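Local coordinates for xylose isomerase domain protein TIM barrel (Planctomyces limnophilus, PDB 3TVA), which binds a magnesium ion in a TIM-barrel fold of the xylose isomerase type and may act as an isomerase, although its substrate is not established, at residues A42-R48 with E103-I107; L91-R97 with D133-L137; E158-E162 with N187-T193; L167-E172 with K202-Y206. The contacts are given in a common frame with arbitrary orientation. Where two conformers were deposited one is given. Residues are numbered along the deposited sequence.

In the fold
All four contacts lie on the helical layer or the loops of one TIM barrel. Interaction 3 is the buried one: it joins the loop after strand 154-158, which ends in a magnesium ligand, to helix 185-190, which follows strand 179-183, and combines amide hydrogen bonds, CH-pi contact and metal coordination. Interactions 1 and 2, partly buried, resemble each other: an arginine at the end of a connecting loop bonds back to that loop's carbonyls (one in interaction 1, two in 2) and to acid on a helix. Interaction 4, also partly buried, packs two helices through aliphatic and aromatic groups, with a polar fringe. It touches interaction 2 (Leu137 and Tyr134 on Phe170) and interaction 3 (Glu162 on Leu167).

Interaction 1: residues A42-R48 with E103-I107; sequences APHPHTR and EMKEI
The loop 42-48, which follows strand 37-41, is extended from Ala42 to His44 and then makes a 3-10 turn over residues 45-47, with Thr47 N bonded to His44 O (2.9 Å) and Arg48 N to Pro45 O (3.3 Å). Pro45, with its fixed phi, suits the start of such a turn. Asp20 satisfies Thr47 OG1 and His44 N. The turn brings Arg48 round to face helix 103-107. The CA atoms come nearest at Ala42 and Ile107, 6.6 Å apart, and at Pro45 and Glu103, 8.1 Å. Arg48 has chi1 near -132°, between wells, chi2 t and chi3 near -104°, a bent path that lays its guanidinium between loop and helix. On the loop side Arg48 NE and NH2 donate to Pro43 O, each at 3.0 Å. On the helix side NH1 and NH2 of Arg48 each donate to Glu103 OE2 at 3.1 Å, and NH1 also makes a weak bond to Glu106 OE2 at 3.4 Å. Thus all three nitrogens have acceptors, and Glu103, with weaker help from Glu106, compensates the positive charge. Below this network the aliphatic side takes over: Ile107 CG1 lies over one guanidinium face, 3.7 Å from Arg48 NE, and 3.6 Å from Ala42 CB. Ala42 and Ile107 both touch Ile70 of strand 66-71. The arrangement is an arginine-centred salt-bridge network tying a beta-alpha loop of the TIM barrel to an outer helix.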
loop_
_atom_site.group_PDB
_atom_site.type_symbol
_atom_site.label_atom_id
_atom_site.label_comp_id
_atom_site.label_asym_id
_atom_site.label_seq_id
_atom_site.Cartn_x
_atom_site.Cartn_y
_atom_site.Cartn_z
ATOM N N ALA A 42 -2.515 5.004 9.062
ATOM C CA ALA A 42 -3.087 5.017 10.410
ATOM C C ALA A 42 -2.458 6.125 11.249
ATOM O O ALA A 42 -1.271 6.402 11.137
ATOM C CB ALA A 42 -2.900 3.666 11.102
ATOM N N PRO A 43 -3.269 6.764 12.088
ATOM C CA PRO A 43 -2.786 7.854 12.937
ATOM C C PRO A 43 -1.814 7.346 13.983
ATOM O O PRO A 43 -1.699 6.128 14.196
ATOM C CB PRO A 43 -4.060 8.383 13.595
ATOM C CG PRO A 43 -5.007 7.232 13.573
ATOM C CD PRO A 43 -4.697 6.475 12.305
ATOM N N HIS A 44 -1.093 8.278 14.597
ATOM C CA HIS A 44 -0.213 7.974 15.719
ATOM C C HIS A 44 -0.990 7.320 16.862
ATOM O O HIS A 44 -2.198 7.498 16.965
ATOM C CB HIS A 44 0.486 9.251 16.186
ATOM C CG HIS A 44 1.621 9.666 15.299
ATOM N ND1 HIS A 44 2.744 8.882 15.110
ATOM C CD2 HIS A 44 1.803 10.773 14.540
ATOM C CE1 HIS A 44 3.569 9.494 14.281
ATOM N NE2 HIS A 44 3.021 10.641 13.918
ATOM N N PRO A 45 -0.299 6.534 17.705
ATOM C CA PRO A 45 -0.937 5.788 18.798
ATOM C C PRO A 45 -1.894 6.607 19.671
ATOM O O PRO A 45 -2.973 6.119 20.007
ATOM C CB PRO A 45 0.260 5.314 19.621
ATOM C CG PRO A 45 1.321 5.090 18.592
ATOM C CD PRO A 45 1.119 6.159 17.545
ATOM N N HIS A 46 -1.516 7.836 20.006
ATOM C CA HIS A 46 -2.324 8.665 20.899
ATOM C C HIS A 46 -3.596 9.197 20.236
ATOM O O HIS A 46 -4.527 9.622 20.916
ATOM C CB HIS A 46 -1.492 9.812 21.491
ATOM C CG HIS A 46 -0.612 10.504 20.496
ATOM N ND1 HIS A 46 0.509 9.912 19.951
ATOM C CD2 HIS A 46 -0.681 11.744 19.956
ATOM C CE1 HIS A 46 1.088 10.754 19.115
ATOM N NE2 HIS A 46 0.385 11.873 19.097
ATOM N N THR A 47 -3.612 9.196 18.909
ATOM C CA THR A 47 -4.786 9.604 18.122
ATOM C C THR A 47 -5.654 8.448 17.615
ATOM O O THR A 47 -6.418 8.597 16.666
ATOM C CB THR A 47 -4.474 10.696 17.078
ATOM O OG1 THR A 47 -3.316 10.330 16.324
ATOM C CG2 THR A 47 -4.193 12.040 17.806
ATOM N N ARG A 48 -5.367 7.259 18.122
ATOM C CA ARG A 48 -5.958 6.013 17.651
ATOM C C ARG A 48 -7.190 5.461 18.390
ATOM O O ARG A 48 -7.572 4.312 18.163
ATOM C CB ARG A 48 -4.875 4.941 17.614
ATOM C CG ARG A 48 -4.806 4.153 16.347
ATOM C CD ARG A 48 -3.645 3.166 16.471
ATOM N NE ARG A 48 -2.492 3.611 15.705
ATOM C CZ ARG A 48 -1.246 3.206 15.919
ATOM N NH1 ARG A 48 -0.977 2.359 16.904
ATOM N NH2 ARG A 48 -0.273 3.665 15.143
ATOM N N GLU A 103 0.666 -3.199 17.519
ATOM C CA GLU A 103 0.228 -1.991 16.830
ATOM C C GLU A 103 -0.694 -2.290 15.651
ATOM O O GLU A 103 -1.674 -1.572 15.451
ATOM C CB GLU A 103 1.412 -1.161 16.342
ATOM C CG GLU A 103 2.005 -0.263 17.380
ATOM C CD GLU A 103 2.709 0.924 16.752
ATOM O OE1 GLU A 103 3.956 0.958 16.796
ATOM O OE2 GLU A 103 2.016 1.816 16.203
HETATM N N MSE A 104 -0.391 -3.325 14.865
HETATM C CA MSE A 104 -1.246 -3.669 13.711
HETATM C C MSE A 104 -2.629 -4.096 14.200
HETATM O O MSE A 104 -3.649 -3.834 13.550
HETATM C CB MSE A 104 -0.644 -4.803 12.856
HETATM C CG MSE A 104 0.337 -4.366 11.785
HETATM SE SE MSE A 104 -0.360 -3.005 10.558
HETATM C CE MSE A 104 -1.843 -3.949 9.821
ATOM N N LYS A 105 -2.666 -4.774 15.339
ATOM C CA LYS A 105 -3.959 -5.124 15.929
ATOM C C LYS A 105 -4.755 -3.904 16.412
ATOM O O LYS A 105 -5.964 -3.871 16.247
ATOM C CB LYS A 105 -3.816 -6.165 17.031
ATOM C CG LYS A 105 -3.332 -7.524 16.502
ATOM C CD LYS A 105 -3.181 -8.524 17.644
ATOM C CE LYS A 105 -2.487 -9.788 17.159
ATOM N NZ LYS A 105 -2.279 -10.737 18.271
ATOM N N GLU A 106 -4.092 -2.907 16.991
ATOM C CA GLU A 106 -4.776 -1.650 17.331
ATOM C C GLU A 106 -5.245 -0.921 16.077
ATOM O O GLU A 106 -6.285 -0.281 16.078
ATOM C CB GLU A 106 -3.852 -0.697 18.079
ATOM C CG GLU A 106 -3.424 -1.129 19.445
ATOM C CD GLU A 106 -2.314 -0.222 19.967
ATOM O OE1 GLU A 106 -1.389 -0.743 20.640
ATOM O OE2 GLU A 106 -2.365 1.005 19.671
ATOM N N ILE A 107 -4.452 -0.994 15.011
ATOM C CA ILE A 107 -4.836 -0.362 13.758
ATOM C C ILE A 107 -6.056 -1.078 13.168
ATOM O O ILE A 107 -6.973 -0.437 12.649
ATOM C CB ILE A 107 -3.638 -0.280 12.783
ATOM C CG1 ILE A 107 -2.668 0.815 13.266
ATOM C CG2 ILE A 107 -4.099 0.018 11.355
ATOM C CD1 ILE A 107 -1.250 0.658 12.715
#

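Interaction 2: residues L91-R97 with D133-L137; sequences LVPLETR and DYSEL
A salt bridge with an apolar flank joins the loop 91-97, which leads into helix 97-114, to the first turns of helix 132-149, on the periphery of the barrel. The loop curls back on itself, so that Arg97 at its end reaches the carbonyls near its beginning; the CA atoms of Val92 and Leu137, 6.9 Å apart, mark the closest approach of the backbones. Arg97 runs out with chi1 and chi2 t and chi3 m. Its NE donates to Leu91 O (2.8 Å), its NH2 to Val92 O (2.7 Å), and its terminal nitrogens then grip Asp133 in a bidentate pair, NH1 to OD1 at 2.9 Å and NH2 to OD2 at 2.7 Å. Asp133, with chi1 t, thus presents both carboxylate oxygens to the guanidinium. Within the TIM barrel the contact ties together the N-terminal parts of two successive outer helices. Glu136 offers its CG to Arg97 NH1 at 3.6 Å, while its carboxylate pairs with Arg139. Beneath the ion pair Leu137, chi1 t and chi2 p, sets CD2 3.8 Å from Val92 CG2 and CD1 4.3 Å from Leu91 CB, and the same CD2 methyl also packs on Phe170 of helix 164-174.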
loop_
_atom_site.group_PDB
_atom_site.type_symbol
_atom_site.label_atom_id
_atom_site.label_comp_id
_atom_site.label_asym_id
_atom_site.label_seq_id
_atom_site.Cartn_x
_atom_site.Cartn_y
_atom_site.Cartn_z
ATOM N N LEU A 91 7.266 -6.301 10.097
ATOM C CA LEU A 91 7.157 -7.233 11.218
ATOM C C LEU A 91 8.389 -8.110 11.296
ATOM O O LEU A 91 8.632 -8.777 12.299
ATOM C CB LEU A 91 5.919 -8.121 11.055
ATOM C CG LEU A 91 4.575 -7.396 10.943
ATOM C CD1 LEU A 91 3.432 -8.412 10.965
ATOM C CD2 LEU A 91 4.417 -6.367 12.081
ATOM N N VAL A 92 9.182 -8.092 10.236
ATOM C CA VAL A 92 10.340 -8.987 10.147
ATOM C C VAL A 92 11.446 -8.767 11.213
ATOM O O VAL A 92 11.883 -9.734 11.847
ATOM C CB VAL A 92 10.899 -9.037 8.687
ATOM C CG1 VAL A 92 12.303 -9.633 8.648
ATOM C CG2 VAL A 92 9.947 -9.823 7.791
ATOM N N PRO A 93 11.895 -7.507 11.432
ATOM C CA PRO A 93 12.921 -7.298 12.472
ATOM C C PRO A 93 12.484 -7.797 13.855
ATOM O O PRO A 93 11.352 -7.556 14.288
ATOM C CB PRO A 93 13.108 -5.769 12.489
ATOM C CG PRO A 93 12.751 -5.351 11.072
ATOM C CD PRO A 93 11.584 -6.260 10.710
ATOM N N LEU A 94 13.389 -8.479 14.545
ATOM C CA LEU A 94 13.016 -9.209 15.748
ATOM C C LEU A 94 12.768 -8.317 16.954
ATOM O O LEU A 94 11.871 -8.583 17.748
ATOM C CB LEU A 94 14.070 -10.267 16.062
ATOM C CG LEU A 94 14.124 -11.383 15.014
ATOM C CD1 LEU A 94 15.315 -12.305 15.267
ATOM C CD2 LEU A 94 12.821 -12.163 15.045
ATOM N N GLU A 95 13.580 -7.274 17.105
ATOM C CA GLU A 95 13.486 -6.393 18.262
ATOM C C GLU A 95 12.099 -5.747 18.378
ATOM O O GLU A 95 11.494 -5.696 19.460
ATOM C CB GLU A 95 14.572 -5.315 18.196
ATOM C CG GLU A 95 14.491 -4.281 19.294
ATOM C CD GLU A 95 15.452 -3.106 19.069
ATOM O OE1 GLU A 95 16.022 -2.986 17.959
ATOM O OE2 GLU A 95 15.637 -2.306 20.010
ATOM N N THR A 96 11.596 -5.265 17.254
ATOM C CA THR A 96 10.347 -4.504 17.247
ATOM C C THR A 96 9.114 -5.355 16.900
ATOM O O THR A 96 8.001 -4.845 16.835
ATOM C CB THR A 96 10.472 -3.311 16.283
ATOM O OG1 THR A 96 10.942 -3.790 15.017
ATOM C CG2 THR A 96 11.483 -2.282 16.834
ATOM N N ARG A 97 9.311 -6.651 16.681
ATOM C CA ARG A 97 8.228 -7.480 16.161
ATOM C C ARG A 97 6.979 -7.521 17.061
ATOM O O ARG A 97 5.872 -7.291 16.578
ATOM C CB ARG A 97 8.701 -8.910 15.858
ATOM C CG ARG A 97 7.557 -9.815 15.330
ATOM C CD ARG A 97 8.063 -11.206 14.936
ATOM N NE ARG A 97 8.962 -11.129 13.784
ATOM C CZ ARG A 97 9.655 -12.163 13.319
ATOM N NH1 ARG A 97 9.535 -13.353 13.898
ATOM N NH2 ARG A 97 10.455 -12.015 12.273
ATOM N N ASP A 133 13.472 -18.337 10.857
ATOM C CA ASP A 133 12.551 -17.241 11.165
ATOM C C ASP A 133 11.368 -17.165 10.199
ATOM O O ASP A 133 10.374 -16.503 10.489
ATOM C CB ASP A 133 13.238 -15.878 11.277
ATOM C CG ASP A 133 12.277 -14.788 11.753
ATOM O OD1 ASP A 133 11.642 -14.967 12.816
ATOM O OD2 ASP A 133 12.121 -13.776 11.044
ATOM N N TYR A 134 11.404 -17.886 9.084
ATOM C CA TYR A 134 10.262 -17.885 8.148
ATOM C C TYR A 134 8.989 -18.375 8.740
ATOM O O TYR A 134 7.991 -17.679 8.692
ATOM C CB TYR A 134 10.545 -18.757 6.947
ATOM C CG TYR A 134 9.527 -18.738 5.842
ATOM C CD1 TYR A 134 8.560 -19.701 5.752
ATOM C CD2 TYR A 134 9.556 -17.778 4.883
ATOM C CE1 TYR A 134 7.668 -19.698 4.752
ATOM C CE2 TYR A 134 8.688 -17.765 3.898
ATOM C CZ TYR A 134 7.737 -18.729 3.829
ATOM O OH TYR A 134 6.883 -18.701 2.819
ATOM N N SER A 135 9.166 -19.473 9.455
ATOM C CA SER A 135 8.027 -20.051 10.077
ATOM C C SER A 135 7.398 -19.213 11.162
ATOM O O SER A 135 6.234 -19.087 11.224
ATOM C CB SER A 135 8.310 -21.494 10.460
ATOM O OG SER A 135 8.816 -22.203 9.324
ATOM N N GLU A 136 8.210 -18.542 11.944
ATOM C CA GLU A 136 7.761 -17.612 12.970
ATOM C C GLU A 136 7.002 -16.425 12.339
ATOM O O GLU A 136 6.011 -15.941 12.884
ATOM C CB GLU A 136 8.969 -17.125 13.787
ATOM C CG GLU A 136 8.639 -16.606 15.172
ATOM C CD GLU A 136 8.724 -17.668 16.272
ATOM O OE1 GLU A 136 9.053 -18.840 15.973
ATOM O OE2 GLU A 136 8.448 -17.328 17.449
ATOM N N LEU A 137 7.469 -15.965 11.187
ATOM C CA LEU A 137 6.805 -14.869 10.479
ATOM C C LEU A 137 5.424 -15.307 9.952
ATOM O O LEU A 137 4.441 -14.565 10.052
ATOM C CB LEU A 137 7.669 -14.360 9.321
ATOM C CG LEU A 137 6.993 -13.247 8.504
ATOM C CD1 LEU A 137 6.814 -11.990 9.371
ATOM C CD2 LEU A 137 7.755 -12.900 7.219
#

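Interaction 3: residues E158-E162 with N187-T193; sequences ETGQE and NMILYGT. With MG (magnesium ion), chain C.
Segment 158-162 is extended through Glu158 and Thr159, then turns at Gly160 and Gln161; it passes beside the end of helix 185-190, which opens segment 187-193, with CA separations of 6.4 Å for Thr159 and Asn187 and 5.7 Å for Gln161 and Tyr191. Asn187, chi1 m, leads: its ND2 donates to Thr159 O at 2.9 Å and weakly to Glu158 OE2 at 2.6 Å. An amide suits this place because it can donate to carbonyl and carboxylate together. That same OE2 of Glu158 binds the magnesium at 2.4 Å, along with Asp184, His211 and Glu259, while Glu158 OE1 accepts from Asn182. Met188, a selenomethionine, places CG 3.4 Å from Thr159 CG2. Tyr191 turns a ring face to Gln161, whose CB sits 4.0 Å from the ring centroid in a CH-pi contact. Gly192, with positive phi, then ends the helix as C-prime of a Schellman motif, in which Thr193 N bonds to Met188 O (3.0 Å) and Gly192 N weakly to Ile189 O (3.1 Å). Thr193 CG2 closes the contact 3.0 Å from Gln161 O. Thr159 OG1 bonds to Asp184 N, so the loop after strand 154-158 is pinned to that following strand 179-183, with Met188 packing on Ala199 of helix 196-203.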
loop_
_atom_site.group_PDB
_atom_site.type_symbol
_atom_site.label_atom_id
_atom_site.label_comp_id
_atom_site.label_asym_id
_atom_site.label_seq_id
_atom_site.Cartn_x
_atom_site.Cartn_y
_atom_site.Cartn_z
ATOM N N GLU A 158 1.596 -4.919 1.120
ATOM C CA GLU A 158 2.153 -3.967 0.183
ATOM C C GLU A 158 3.318 -4.620 -0.585
ATOM O O GLU A 158 4.099 -5.362 0.003
ATOM C CB GLU A 158 2.625 -2.755 0.966
ATOM C CG GLU A 158 3.474 -1.828 0.185
ATOM C CD GLU A 158 2.679 -0.988 -0.787
ATOM O OE1 GLU A 158 1.436 -1.079 -0.866
ATOM O OE2 GLU A 158 3.337 -0.234 -1.490
ATOM N N THR A 159 3.415 -4.369 -1.889
ATOM C CA THR A 159 4.507 -4.912 -2.701
ATOM C C THR A 159 5.869 -4.517 -2.154
ATOM O O THR A 159 6.171 -3.324 -2.017
ATOM C CB THR A 159 4.502 -4.344 -4.129
ATOM O OG1 THR A 159 3.225 -4.526 -4.725
ATOM C CG2 THR A 159 5.535 -5.048 -4.957
ATOM N N GLY A 160 6.685 -5.535 -1.887
ATOM C CA GLY A 160 7.980 -5.407 -1.237
ATOM C C GLY A 160 9.168 -5.654 -2.147
ATOM O O GLY A 160 9.120 -5.435 -3.362
ATOM N N GLN A 161 10.253 -6.100 -1.531
ATOM C CA GLN A 161 11.457 -6.472 -2.265
ATOM C C GLN A 161 11.402 -7.911 -2.791
ATOM O O GLN A 161 12.225 -8.302 -3.625
ATOM C CB GLN A 161 12.688 -6.287 -1.380
ATOM C CG GLN A 161 14.027 -6.311 -2.117
ATOM C CD GLN A 161 14.742 -7.656 -2.009
ATOM O OE1 GLN A 161 14.207 -8.627 -1.458
ATOM N NE2 GLN A 161 15.963 -7.713 -2.537
ATOM N N GLU A 162 10.431 -8.689 -2.327
ATOM C CA GLU A 162 10.333 -10.082 -2.751
ATOM C C GLU A 162 10.042 -10.158 -4.235
ATOM O O GLU A 162 9.282 -9.359 -4.780
ATOM C CB GLU A 162 9.204 -10.834 -2.023
ATOM C CG GLU A 162 9.369 -10.909 -0.542
ATOM C CD GLU A 162 9.184 -9.557 0.103
ATOM O OE1 GLU A 162 10.076 -9.147 0.883
ATOM O OE2 GLU A 162 8.161 -8.902 -0.211
ATOM N N ASN A 187 7.202 0.177 -6.553
ATOM C CA ASN A 187 8.059 -0.425 -5.528
ATOM C C ASN A 187 9.040 -1.441 -6.100
ATOM O O ASN A 187 10.192 -1.494 -5.690
ATOM C CB ASN A 187 7.244 -1.061 -4.386
ATOM C CG ASN A 187 6.544 -0.013 -3.510
ATOM O OD1 ASN A 187 6.773 1.188 -3.659
ATOM N ND2 ASN A 187 5.709 -0.472 -2.579
HETATM N N MSE A 188 8.594 -2.241 -7.058
HETATM C CA MSE A 188 9.487 -3.245 -7.620
HETATM C C MSE A 188 10.582 -2.644 -8.481
HETATM O O MSE A 188 11.655 -3.229 -8.629
HETATM C CB MSE A 188 8.706 -4.272 -8.404
HETATM C CG MSE A 188 7.821 -5.107 -7.517
HETATM SE SE MSE A 188 7.205 -6.563 -8.607
HETATM C CE MSE A 188 8.867 -7.603 -8.722
ATOM N N ILE A 189 10.312 -1.473 -9.046
ATOM C CA ILE A 189 11.345 -0.734 -9.747
ATOM C C ILE A 189 12.306 -0.082 -8.762
ATOM O O ILE A 189 13.517 -0.058 -8.983
ATOM C CB ILE A 189 10.725 0.301 -10.694
ATOM C CG1 ILE A 189 9.933 -0.429 -11.782
ATOM C CG2 ILE A 189 11.800 1.177 -11.297
ATOM C CD1 ILE A 189 9.291 0.480 -12.805
ATOM N N LEU A 190 11.761 0.438 -7.666
ATOM C CA LEU A 190 12.581 1.089 -6.651
ATOM C C LEU A 190 13.555 0.087 -6.025
ATOM O O LEU A 190 14.752 0.363 -5.918
ATOM C CB LEU A 190 11.696 1.763 -5.597
ATOM C CG LEU A 190 10.908 2.981 -6.094
ATOM C CD1 LEU A 190 9.875 3.421 -5.058
ATOM C CD2 LEU A 190 11.857 4.146 -6.427
ATOM N N TYR A 191 13.055 -1.091 -5.655
ATOM C CA TYR A 191 13.921 -2.161 -5.160
ATOM C C TYR A 191 14.790 -2.805 -6.236
ATOM O O TYR A 191 15.751 -3.501 -5.923
ATOM C CB TYR A 191 13.096 -3.247 -4.470
ATOM C CG TYR A 191 12.521 -2.821 -3.143
ATOM C CD1 TYR A 191 13.323 -2.713 -2.018
ATOM C CD2 TYR A 191 11.173 -2.535 -3.016
ATOM C CE1 TYR A 191 12.787 -2.317 -0.795
ATOM C CE2 TYR A 191 10.633 -2.136 -1.814
ATOM C CZ TYR A 191 11.439 -2.032 -0.706
ATOM O OH TYR A 191 10.880 -1.636 0.484
ATOM N N GLY A 192 14.446 -2.588 -7.502
ATOM C CA GLY A 192 15.215 -3.148 -8.610
ATOM C C GLY A 192 15.060 -4.659 -8.777
ATOM O O GLY A 192 15.921 -5.333 -9.332
ATOM N N THR A 193 13.957 -5.196 -8.278
ATOM C CA THR A 193 13.764 -6.637 -8.264
ATOM C C THR A 193 13.328 -7.314 -9.578
ATOM O O THR A 193 13.943 -8.303 -10.001
ATOM C CB THR A 193 12.796 -7.006 -7.164
ATOM O OG1 THR A 193 11.618 -6.217 -7.307
ATOM C CG2 THR A 193 13.422 -6.681 -5.839
HETATM MG MG MG C . 2.628 1.996 -2.157
#

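Interaction 4: residues L167-E172 with K202-Y206; sequences LLEFIE and KVARY
Leu168 and Tyr206 form the apolar centre, Leu168 CD2 lying 3.5 Å from Tyr206 CE2 at the ring edge. Ile171 covers a face of the same ring: its CG2 stands 3.6 Å from the centroid, only 9° off the normal, a CH-pi contact. Val203 CG1 fills in beside them, 4.0 Å from Leu168 CG and 4.4 Å from Leu167 CD2. Segment 167-172 is regular helix, whereas 202-206 passes from helix into a 3-10 turn (Tyr206 N to Val203 O, 2.9 Å) that swings Tyr206, chi1 m, toward its partner. The CA atoms of Leu168 and Val203 are 6.8 Å apart, those of Ile171 and Tyr206 8.6 Å. At the outer edge the phenol suits a half-buried site: Tyr206 OH donates to Glu172 OE2 at 2.8 Å, and Arg205 NH2 adds a salt bridge to that oxygen at 3.4 Å, its hydrogen bond weak. Leu167, Ile171, Val203 and Tyr206 all touch Ile181 of strand 179-183, the packing of neighbouring outer helices over a parallel strand that characterises the TIM barrel.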
loop_
_atom_site.group_PDB
_atom_site.type_symbol
_atom_site.label_atom_id
_atom_site.label_comp_id
_atom_site.label_asym_id
_atom_site.label_seq_id
_atom_site.Cartn_x
_atom_site.Cartn_y
_atom_site.Cartn_z
ATOM N N LEU A 167 6.816 -14.119 -2.949
ATOM C CA LEU A 167 5.587 -13.587 -2.370
ATOM C C LEU A 167 4.424 -14.584 -2.483
ATOM O O LEU A 167 3.662 -14.782 -1.538
ATOM C CB LEU A 167 5.203 -12.279 -3.060
ATOM C CG LEU A 167 3.873 -11.653 -2.619
ATOM C CD1 LEU A 167 3.878 -11.310 -1.133
ATOM C CD2 LEU A 167 3.583 -10.408 -3.448
ATOM N N LEU A 168 4.289 -15.207 -3.645
ATOM C CA LEU A 168 3.265 -16.227 -3.835
ATOM C C LEU A 168 3.471 -17.397 -2.863
ATOM O O LEU A 168 2.517 -17.930 -2.283
ATOM C CB LEU A 168 3.313 -16.764 -5.268
ATOM C CG LEU A 168 2.688 -15.931 -6.388
ATOM C CD1 LEU A 168 3.122 -16.479 -7.759
ATOM C CD2 LEU A 168 1.166 -15.925 -6.271
ATOM N N GLU A 169 4.723 -17.809 -2.714
ATOM C CA GLU A 169 5.069 -18.877 -1.803
ATOM C C GLU A 169 4.642 -18.520 -0.361
ATOM O O GLU A 169 4.083 -19.355 0.357
ATOM C CB GLU A 169 6.577 -19.135 -1.866
ATOM C CG GLU A 169 7.009 -20.373 -1.103
ATOM C CD GLU A 169 8.523 -20.508 -0.968
ATOM O OE1 GLU A 169 9.254 -19.520 -1.216
ATOM O OE2 GLU A 169 8.979 -21.613 -0.609
ATOM N N PHE A 170 4.885 -17.275 0.043
ATOM C CA PHE A 170 4.556 -16.825 1.401
ATOM C C PHE A 170 3.056 -16.830 1.586
ATOM O O PHE A 170 2.540 -17.323 2.595
ATOM C CB PHE A 170 5.113 -15.414 1.663
ATOM C CG PHE A 170 4.776 -14.864 3.023
ATOM C CD1 PHE A 170 5.314 -15.432 4.170
ATOM C CD2 PHE A 170 3.939 -13.756 3.151
ATOM C CE1 PHE A 170 5.020 -14.924 5.438
ATOM C CE2 PHE A 170 3.636 -13.235 4.404
ATOM C CZ PHE A 170 4.175 -13.821 5.555
ATOM N N ILE A 171 2.353 -16.267 0.608
ATOM C CA ILE A 171 0.897 -16.198 0.671
ATOM C C ILE A 171 0.293 -17.594 0.733
ATOM O O ILE A 171 -0.662 -17.842 1.470
ATOM C CB ILE A 171 0.336 -15.417 -0.533
ATOM C CG1 ILE A 171 0.636 -13.916 -0.365
ATOM C CG2 ILE A 171 -1.156 -15.681 -0.719
ATOM C CD1 ILE A 171 0.268 -13.082 -1.583
ATOM N N GLU A 172 0.875 -18.507 -0.031
ATOM C CA GLU A 172 0.399 -19.883 -0.081
ATOM C C GLU A 172 0.671 -20.623 1.236
ATOM O O GLU A 172 -0.110 -21.479 1.654
ATOM C CB GLU A 172 1.058 -20.614 -1.249
ATOM C CG GLU A 172 0.083 -21.057 -2.304
ATOM C CD GLU A 172 0.300 -20.420 -3.666
ATOM O OE1 GLU A 172 0.807 -21.123 -4.571
ATOM O OE2 GLU A 172 -0.064 -19.237 -3.840
ATOM N N LYS A 202 1.418 -12.525 -12.421
ATOM C CA LYS A 202 1.667 -13.709 -11.608
ATOM C C LYS A 202 0.825 -13.716 -10.335
ATOM O O LYS A 202 0.385 -14.774 -9.890
ATOM C CB LYS A 202 3.146 -13.798 -11.228
ATOM C CG LYS A 202 4.031 -14.401 -12.300
ATOM C CD LYS A 202 5.483 -14.418 -11.837
ATOM C CE LYS A 202 6.363 -15.255 -12.750
ATOM N NZ LYS A 202 7.806 -15.146 -12.376
ATOM N N VAL A 203 0.648 -12.546 -9.723
ATOM C CA VAL A 203 -0.039 -12.460 -8.428
ATOM C C VAL A 203 -1.523 -12.104 -8.504
ATOM O O VAL A 203 -2.149 -11.844 -7.473
ATOM C CB VAL A 203 0.707 -11.572 -7.402
ATOM C CG1 VAL A 203 2.144 -12.071 -7.235
ATOM C CG2 VAL A 203 0.662 -10.087 -7.803
ATOM N N ALA A 204 -2.051 -12.051 -9.726
ATOM C CA ALA A 204 -3.357 -11.464 -10.017
ATOM C C ALA A 204 -4.476 -11.898 -9.058
ATOM O O ALA A 204 -5.259 -11.062 -8.606
ATOM C CB ALA A 204 -3.760 -11.790 -11.473
ATOM N N ARG A 205 -4.541 -13.189 -8.735
ATOM C CA ARG A 205 -5.666 -13.703 -7.945
ATOM C C ARG A 205 -5.683 -13.177 -6.509
ATOM O O ARG A 205 -6.709 -13.278 -5.824
ATOM C CB ARG A 205 -5.717 -15.241 -7.962
ATOM C CG ARG A 205 -4.552 -15.934 -7.235
ATOM C CD ARG A 205 -4.564 -17.430 -7.563
ATOM N NE ARG A 205 -3.426 -18.168 -6.997
ATOM C CZ ARG A 205 -2.242 -18.271 -7.596
ATOM N NH1 ARG A 205 -2.035 -17.654 -8.762
ATOM N NH2 ARG A 205 -1.263 -18.975 -7.037
ATOM N N TYR A 206 -4.547 -12.652 -6.037
ATOM C CA TYR A 206 -4.477 -12.065 -4.695
ATOM C C TYR A 206 -4.597 -10.540 -4.624
ATOM O O TYR A 206 -4.570 -9.984 -3.531
ATOM C CB TYR A 206 -3.197 -12.522 -3.964
ATOM C CG TYR A 206 -3.039 -14.019 -3.925
ATOM C CD1 TYR A 206 -3.979 -14.813 -3.264
ATOM C CD2 TYR A 206 -1.950 -14.651 -4.539
ATOM C CE1 TYR A 206 -3.851 -16.196 -3.212
ATOM C CE2 TYR A 206 -1.802 -16.061 -4.480
ATOM C CZ TYR A 206 -2.769 -16.815 -3.822
ATOM O OH TYR A 206 -2.665 -18.185 -3.768
#